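Local atomic coordinates of hypothetical protein AF1531 (Archaeoglobus fulgidus, PDB entry 2I5H), a protein that is of unknown function, belongs to the DUF655 family and joins an antiparallel beta sheet to a helical region that may bind nucleic acid, as in helix-hairpin-helix relatives. Residues 92-96 against 97-101. Sequence-based numbering, arbitrary orientation.
Sequences EDLTP and AAKTE
The flat carbonyl group of Pro96 is gripped from both faces by Thr100: N-H and hydroxyl come in from opposite sides of its plane, the backbone N at 3.0 Å from Pro96 O and Thr100 OG1 at 3.1 Å, the hydroxyl tilted further off the plane (33°). This is the first turn of helix 96-111, opened by Thr95 as N-cap. Thr95 OG1, held between its own backbone N and carbonyl carbon (chi1 61°), accepts from Ala98 N at 3.0 Å, and it also bonds to Asp25 of strand 20-27, tying the helix start to the sheet. A valine here would probably leave Ala98 N without its cap and Asp25 without this link. Thr95 O receives Lys99 N at 2.9 Å, an i to i+4 backbone bond of the first turn. On the side facing strands 20-27 and 44-49, Leu94 CB packs on Ala98 CB at 4.0 Å, both side chains touching Leu24 and Gln46. Lys99 runs back along the incoming loop, its chain extended beyond CG; its CG lies 3.7 Å from Leu94 CB. At its far end a water donates to Glu92 O (2.6 Å) and weakly accepts from Lys99 NZ at 3.3 Å.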
loop_
_atom_site.group_PDB
_atom_site.type_symbol
_atom_site.label_atom_id
_atom_site.label_comp_id
_atom_site.label_asym_id
_atom_site.label_seq_id
_atom_site.Cartn_x
_atom_site.Cartn_y
_atom_site.Cartn_z
ATOM N N GLU A 92 -3.096 -10.193 9.049
ATOM C CA GLU A 92 -3.054 -11.639 9.283
ATOM C C GLU A 92 -4.021 -12.440 8.425
ATOM O O GLU A 92 -3.829 -13.636 8.221
ATOM C CB GLU A 92 -3.328 -11.948 10.758
ATOM C CG GLU A 92 -4.732 -11.577 11.226
ATOM C CD GLU A 92 -4.888 -11.669 12.728
ATOM O OE1 GLU A 92 -5.344 -12.720 13.231
ATOM O OE2 GLU A 92 -4.544 -10.683 13.406
ATOM N N ASP A 93 -5.060 -11.783 7.927
ATOM C CA ASP A 93 -6.049 -12.465 7.099
ATOM C C ASP A 93 -5.596 -12.637 5.658
ATOM O O ASP A 93 -6.247 -13.334 4.884
ATOM C CB ASP A 93 -7.374 -11.702 7.141
ATOM C CG ASP A 93 -7.898 -11.547 8.553
ATOM O OD1 ASP A 93 -8.138 -12.586 9.205
ATOM O OD2 ASP A 93 -8.066 -10.397 9.010
ATOM N N LEU A 94 -4.492 -11.994 5.295
ATOM C CA LEU A 94 -3.972 -12.122 3.939
ATOM C C LEU A 94 -3.388 -13.514 3.745
ATOM O O LEU A 94 -2.829 -14.096 4.678
ATOM C CB LEU A 94 -2.876 -11.086 3.673
ATOM C CG LEU A 94 -3.269 -9.610 3.587
ATOM C CD1 LEU A 94 -2.007 -8.772 3.441
ATOM C CD2 LEU A 94 -4.207 -9.388 2.391
ATOM N N THR A 95 -3.532 -14.053 2.540
ATOM C CA THR A 95 -2.973 -15.365 2.233
ATOM C C THR A 95 -1.455 -15.194 2.199
ATOM O O THR A 95 -0.952 -14.074 2.169
ATOM C CB THR A 95 -3.418 -15.870 0.845
ATOM O OG1 THR A 95 -2.958 -14.959 -0.162
ATOM C CG2 THR A 95 -4.928 -16.002 0.773
ATOM N N PRO A 96 -0.704 -16.305 2.218
ATOM C CA PRO A 96 0.759 -16.213 2.178
ATOM C C PRO A 96 1.217 -15.509 0.906
ATOM O O PRO A 96 2.132 -14.685 0.928
ATOM C CB PRO A 96 1.192 -17.676 2.212
ATOM C CG PRO A 96 0.129 -18.307 3.069
ATOM C CD PRO A 96 -1.135 -17.687 2.491
ATOM N N ALA A 97 0.563 -15.840 -0.201
ATOM C CA ALA A 97 0.885 -15.246 -1.491
ATOM C C ALA A 97 0.599 -13.749 -1.450
ATOM O O ALA A 97 1.392 -12.946 -1.936
ATOM C CB ALA A 97 0.065 -15.912 -2.586
ATOM N N ALA A 98 -0.530 -13.371 -0.859
ATOM C CA ALA A 98 -0.880 -11.959 -0.765
ATOM C C ALA A 98 0.137 -11.182 0.073
ATOM O O ALA A 98 0.495 -10.051 -0.265
ATOM C CB ALA A 98 -2.269 -11.807 -0.172
ATOM N N LYS A 99 0.595 -11.783 1.169
ATOM C CA LYS A 99 1.575 -11.123 2.020
ATOM C C LYS A 99 2.882 -10.906 1.260
ATOM O O LYS A 99 3.513 -9.851 1.372
ATOM C CB LYS A 99 1.847 -11.952 3.283
ATOM C CG LYS A 99 0.689 -12.001 4.276
ATOM C CD LYS A 99 1.124 -12.686 5.558
ATOM C CE LYS A 99 -0.002 -12.745 6.574
ATOM N NZ LYS A 99 0.450 -13.428 7.814
ATOM N N THR A 100 3.293 -11.903 0.486
ATOM C CA THR A 100 4.526 -11.776 -0.282
ATOM C C THR A 100 4.417 -10.659 -1.314
ATOM O O THR A 100 5.362 -9.901 -1.519
ATOM C CB THR A 100 4.868 -13.074 -1.030
ATOM O OG1 THR A 100 4.957 -14.154 -0.097
ATOM C CG2 THR A 100 6.200 -12.929 -1.763
ATOM N N GLU A 101 3.255 -10.552 -1.953
ATOM C CA GLU A 101 3.050 -9.541 -2.980
ATOM C C GLU A 101 2.795 -8.133 -2.459
ATOM O O GLU A 101 3.084 -7.166 -3.152
ATOM C CB GLU A 101 1.885 -9.939 -3.900
ATOM C CG GLU A 101 2.086 -11.221 -4.700
ATOM C CD GLU A 101 3.284 -11.168 -5.639
ATOM O OE1 GLU A 101 3.663 -10.067 -6.083
ATOM O OE2 GLU A 101 3.839 -12.243 -5.949
HETATM O O HOH W 1 -1.972 -15.095 9.328
#